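Local coordinates for flagellar hook protein FlgE (Caulobacter crescentus CB15, PDB 5AY6) that builds the bacterial flagellar hook, the flexible segment that probably works as a universal joint carrying motor torque to the filament, at residues K161-L173 with Q180-G192. Residues are numbered along the deposited sequence; the frame is centred on the assembly and turned at random.
Sequences KGVKPDFEVQIPL and QRTVTLSMLKGPG
Leu173 lays CD1 obliquely over CG2 of Val183, 3.6 Å away, where the hairpin of strands 167-174 and 180-189, in the D2 domain part of this fragment, turns its largely apolar face inward. Val169 and Leu185 continue this face as a directly opposed, hydrogen-bonded pair, and Val169 also rests on Val299 and Val302 of strand 298-304; branched aliphatic residues suit such a layer between two sheets. Paired backbone bonds run along the strands, among them Leu185 N to Val169 O, with an N-H...O angle of 175°. At the far end a classic beta bulge places Asp166 and Phe167 both against Met187, whose O accepts from both their N atoms. Asp166, with CG beside its own backbone N (chi1 -73°), is short enough for the anti lone pair of OD2 to accept a bond from Lys189 N at 2.8 Å; a water joins this OD2 to Lys189 O. On the face of Glu168, Gln170, Thr184 and Ser186, a long carboxylate and a short hydroxyl meet across a non-hydrogen-bonded pair: Glu168 OE2 accepts a hydrogen bond from Ser186 OG, 2.7 Å away. Arg201 on the next strand salt-bridges this OE2 and also bonds Ser186 OG. With alanine replacing this glutamate, Arg201 is likely to lose its salt bridge and Ser186 OG its acceptor. The hairpin thus backs a largely apolar face with a charged network linking three neighbouring strands.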
loop_
_atom_site.group_PDB
_atom_site.type_symbol
_atom_site.label_atom_id
_atom_site.label_comp_id
_atom_site.label_asym_id
_atom_site.label_seq_id
_atom_site.Cartn_x
_atom_site.Cartn_y
_atom_site.Cartn_z
ATOM N N LYS A 161 5.441 -15.369 -1.710
ATOM C CA LYS A 161 5.311 -14.180 -2.546
ATOM C C LYS A 161 4.627 -13.051 -1.782
ATOM O O LYS A 161 3.997 -13.283 -0.754
ATOM C CB LYS A 161 4.515 -14.495 -3.818
ATOM C CG LYS A 161 5.024 -15.690 -4.616
ATOM C CD LYS A 161 6.389 -15.414 -5.215
ATOM C CE LYS A 161 6.750 -16.449 -6.268
ATOM N NZ LYS A 161 8.012 -16.090 -6.975
ATOM N N GLY A 162 4.762 -11.830 -2.289
ATOM C CA GLY A 162 4.049 -10.692 -1.742
ATOM C C GLY A 162 4.403 -10.368 -0.303
ATOM O O GLY A 162 5.542 -10.546 0.128
ATOM N N VAL A 163 3.416 -9.872 0.436
ATOM C CA VAL A 163 3.634 -9.404 1.802
ATOM C C VAL A 163 2.569 -9.939 2.749
ATOM O O VAL A 163 1.376 -9.836 2.472
ATOM C CB VAL A 163 3.638 -7.858 1.873
ATOM C CG1 VAL A 163 3.879 -7.381 3.305
ATOM C CG2 VAL A 163 4.684 -7.276 0.936
ATOM N N LYS A 164 3.008 -10.505 3.871
ATOM C CA LYS A 164 2.109 -10.961 4.926
ATOM C C LYS A 164 1.466 -9.772 5.635
ATOM O O LYS A 164 2.168 -8.871 6.089
ATOM C CB LYS A 164 2.878 -11.821 5.931
ATOM C CG LYS A 164 2.070 -12.299 7.126
ATOM C CD LYS A 164 2.985 -12.934 8.174
ATOM C CE LYS A 164 2.186 -13.642 9.255
ATOM N NZ LYS A 164 1.542 -14.873 8.719
ATOM N N PRO A 165 0.127 -9.769 5.745
ATOM C CA PRO A 165 -0.588 -8.640 6.359
ATOM C C PRO A 165 -0.235 -8.445 7.835
ATOM O O PRO A 165 0.211 -9.396 8.482
ATOM C CB PRO A 165 -2.068 -9.034 6.213
ATOM C CG PRO A 165 -2.094 -10.099 5.170
ATOM C CD PRO A 165 -0.794 -10.831 5.315
ATOM N N ASP A 166 -0.419 -7.227 8.344
ATOM C CA ASP A 166 -0.307 -6.954 9.780
ATOM C C ASP A 166 -1.566 -7.396 10.507
ATOM O O ASP A 166 -1.526 -7.762 11.682
ATOM C CB ASP A 166 -0.070 -5.468 10.045
ATOM C CG ASP A 166 1.324 -5.030 9.687
ATOM O OD1 ASP A 166 2.255 -5.858 9.802
ATOM O OD2 ASP A 166 1.489 -3.859 9.288
ATOM N N PHE A 167 -2.694 -7.335 9.810
ATOM C CA PHE A 167 -3.952 -7.756 10.402
ATOM C C PHE A 167 -4.980 -8.070 9.331
ATOM O O PHE A 167 -4.959 -7.493 8.246
ATOM C CB PHE A 167 -4.492 -6.684 11.350
ATOM C CG PHE A 167 -5.545 -7.195 12.298
ATOM C CD1 PHE A 167 -5.251 -8.213 13.197
ATOM C CD2 PHE A 167 -6.822 -6.661 12.291
ATOM C CE1 PHE A 167 -6.215 -8.686 14.071
ATOM C CE2 PHE A 167 -7.791 -7.130 13.167
ATOM C CZ PHE A 167 -7.487 -8.144 14.054
ATOM N N GLU A 168 -5.877 -8.994 9.651
ATOM C CA GLU A 168 -6.925 -9.388 8.727
ATOM C C GLU A 168 -8.273 -9.507 9.427
ATOM O O GLU A 168 -8.359 -9.904 10.594
ATOM C CB GLU A 168 -6.583 -10.717 8.050
ATOM C CG GLU A 168 -5.362 -10.676 7.159
ATOM C CD GLU A 168 -5.225 -11.934 6.317
ATOM O OE1 GLU A 168 -5.374 -13.046 6.868
ATOM O OE2 GLU A 168 -4.980 -11.806 5.099
ATOM N N VAL A 169 -9.324 -9.152 8.699
ATOM C CA VAL A 169 -10.690 -9.392 9.139
ATOM C C VAL A 169 -11.376 -10.306 8.132
ATOM O O VAL A 169 -11.522 -9.942 6.972
ATOM C CB VAL A 169 -11.486 -8.086 9.268
ATOM C CG1 VAL A 169 -12.919 -8.380 9.694
ATOM C CG2 VAL A 169 -10.807 -7.156 10.258
ATOM N N GLN A 170 -11.772 -11.499 8.559
ATOM C CA GLN A 170 -12.459 -12.409 7.655
ATOM C C GLN A 170 -13.951 -12.112 7.615
ATOM O O GLN A 170 -14.589 -11.913 8.650
ATOM C CB GLN A 170 -12.223 -13.872 8.048
ATOM C CG GLN A 170 -10.793 -14.345 7.841
ATOM C CD GLN A 170 -10.689 -15.854 7.708
ATOM O OE1 GLN A 170 -11.581 -16.592 8.128
ATOM N NE2 GLN A 170 -9.601 -16.318 7.102
ATOM N N ILE A 171 -14.495 -12.074 6.405
ATOM C CA ILE A 171 -15.899 -11.754 6.200
ATOM C C ILE A 171 -16.590 -12.869 5.421
ATOM O O ILE A 171 -16.504 -12.924 4.192
ATOM C CB ILE A 171 -16.063 -10.430 5.444
ATOM C CG1 ILE A 171 -15.270 -9.318 6.127
ATOM C CG2 ILE A 171 -17.528 -10.054 5.361
ATOM C CD1 ILE A 171 -15.226 -8.025 5.338
ATOM N N PRO A 172 -17.260 -13.778 6.138
ATOM C CA PRO A 172 -17.986 -14.882 5.503
ATOM C C PRO A 172 -19.257 -14.419 4.794
ATOM O O PRO A 172 -20.116 -13.779 5.403
ATOM C CB PRO A 172 -18.322 -15.800 6.683
ATOM C CG PRO A 172 -18.353 -14.891 7.862
ATOM C CD PRO A 172 -17.302 -13.856 7.608
ATOM N N LEU A 173 -19.365 -14.736 3.509
ATOM C CA LEU A 173 -20.566 -14.431 2.743
ATOM C C LEU A 173 -21.331 -15.707 2.421
ATOM O O LEU A 173 -20.729 -16.731 2.101
ATOM C CB LEU A 173 -20.214 -13.705 1.440
ATOM C CG LEU A 173 -19.429 -12.394 1.481
ATOM C CD1 LEU A 173 -19.206 -11.872 0.068
ATOM C CD2 LEU A 173 -20.146 -11.358 2.321
ATOM N N GLN A 180 -20.617 -20.899 1.431
ATOM C CA GLN A 180 -19.897 -19.838 2.124
ATOM C C GLN A 180 -18.653 -19.410 1.353
ATOM O O GLN A 180 -17.724 -20.195 1.153
ATOM C CB GLN A 180 -19.520 -20.270 3.547
ATOM C CG GLN A 180 -18.927 -19.139 4.389
ATOM C CD GLN A 180 -18.777 -19.498 5.862
ATOM O OE1 GLN A 180 -19.760 -19.760 6.555
ATOM N NE2 GLN A 180 -17.541 -19.504 6.345
ATOM N N ARG A 181 -18.667 -18.159 0.900
ATOM C CA ARG A 181 -17.504 -17.523 0.287
ATOM C C ARG A 181 -16.816 -16.643 1.313
ATOM O O ARG A 181 -17.449 -15.777 1.916
ATOM C CB ARG A 181 -17.906 -16.676 -0.922
ATOM C CG ARG A 181 -18.794 -17.378 -1.918
ATOM C CD ARG A 181 -17.978 -18.244 -2.856
ATOM N NE ARG A 181 -18.675 -19.497 -3.109
ATOM C CZ ARG A 181 -18.317 -20.665 -2.592
ATOM N NH1 ARG A 181 -17.244 -20.746 -1.821
ATOM N NH2 ARG A 181 -19.016 -21.757 -2.874
ATOM N N THR A 182 -15.522 -16.847 1.517
ATOM C CA THR A 182 -14.814 -16.014 2.475
ATOM C C THR A 182 -14.153 -14.838 1.773
ATOM O O THR A 182 -13.324 -15.014 0.880
ATOM C CB THR A 182 -13.758 -16.811 3.257
ATOM O OG1 THR A 182 -14.407 -17.840 4.014
ATOM C CG2 THR A 182 -13.007 -15.891 4.209
ATOM N N VAL A 183 -14.554 -13.637 2.171
ATOM C CA VAL A 183 -13.907 -12.417 1.720
ATOM C C VAL A 183 -13.066 -11.917 2.880
ATOM O O VAL A 183 -13.485 -11.995 4.030
ATOM C CB VAL A 183 -14.942 -11.361 1.262
ATOM C CG1 VAL A 183 -14.302 -9.990 1.089
ATOM C CG2 VAL A 183 -15.595 -11.812 -0.035
ATOM N N THR A 184 -11.858 -11.451 2.589
ATOM C CA THR A 184 -10.967 -11.017 3.649
ATOM C C THR A 184 -10.550 -9.570 3.446
ATOM O O THR A 184 -10.275 -9.140 2.328
ATOM C CB THR A 184 -9.709 -11.914 3.730
ATOM O OG1 THR A 184 -10.111 -13.279 3.871
ATOM C CG2 THR A 184 -8.844 -11.534 4.922
ATOM N N LEU A 185 -10.534 -8.816 4.536
ATOM C CA LEU A 185 -9.961 -7.482 4.534
ATOM C C LEU A 185 -8.552 -7.570 5.112
ATOM O O LEU A 185 -8.384 -7.820 6.307
ATOM C CB LEU A 185 -10.826 -6.516 5.345
ATOM C CG LEU A 185 -10.275 -5.104 5.568
ATOM C CD1 LEU A 185 -10.021 -4.395 4.249
ATOM C CD2 LEU A 185 -11.232 -4.291 6.445
ATOM N N SER A 186 -7.552 -7.385 4.256
ATOM C CA SER A 186 -6.154 -7.525 4.649
ATOM C C SER A 186 -5.498 -6.157 4.715
ATOM O O SER A 186 -5.656 -5.342 3.804
ATOM C CB SER A 186 -5.403 -8.428 3.663
ATOM O OG SER A 186 -5.968 -9.726 3.649
ATOM N N MET A 187 -4.768 -5.900 5.791
ATOM C CA MET A 187 -4.238 -4.567 6.014
ATOM C C MET A 187 -2.797 -4.551 6.512
ATOM O O MET A 187 -2.351 -5.449 7.232
ATOM C CB MET A 187 -5.134 -3.809 6.995
ATOM C CG MET A 187 -6.420 -3.285 6.365
ATOM S SD MET A 187 -7.627 -2.797 7.596
ATOM C CE MET A 187 -7.908 -4.362 8.421
ATOM N N LEU A 188 -2.083 -3.511 6.101
ATOM C CA LEU A 188 -0.712 -3.258 6.518
ATOM C C LEU A 188 -0.631 -1.845 7.050
ATOM O O LEU A 188 -1.225 -0.933 6.472
ATOM C CB LEU A 188 0.261 -3.418 5.349
ATOM C CG LEU A 188 0.638 -4.814 4.862
ATOM C CD1 LEU A 188 1.156 -4.733 3.433
ATOM C CD2 LEU A 188 1.686 -5.423 5.784
ATOM N N LYS A 189 0.101 -1.650 8.141
ATOM C CA LYS A 189 0.397 -0.301 8.596
ATOM C C LYS A 189 1.196 0.423 7.519
ATOM O O LYS A 189 2.216 -0.082 7.052
ATOM C CB LYS A 189 1.176 -0.316 9.914
ATOM C CG LYS A 189 1.421 1.071 10.493
ATOM C CD LYS A 189 0.118 1.691 10.977
ATOM C CE LYS A 189 0.291 3.158 11.322
ATOM N NZ LYS A 189 0.462 3.991 10.102
ATOM N N GLY A 190 0.723 1.599 7.118
ATOM C CA GLY A 190 1.415 2.399 6.128
ATOM C C GLY A 190 2.445 3.306 6.774
ATOM O O GLY A 190 2.480 3.433 7.997
ATOM N N PRO A 191 3.289 3.947 5.955
ATOM C CA PRO A 191 4.352 4.821 6.462
ATOM C C PRO A 191 3.819 6.155 6.984
ATOM O O PRO A 191 4.480 6.805 7.799
ATOM C CB PRO A 191 5.249 5.031 5.236
ATOM C CG PRO A 191 4.355 4.810 4.068
ATOM C CD PRO A 191 3.348 3.781 4.492
ATOM N N GLY A 192 2.639 6.552 6.521
ATOM C CA GLY A 192 2.045 7.805 6.939
ATOM C C GLY A 192 1.372 7.673 8.289
ATOM O O GLY A 192 1.046 6.567 8.715
HETATM O O HOH W 1 3.548 -2.404 7.757
#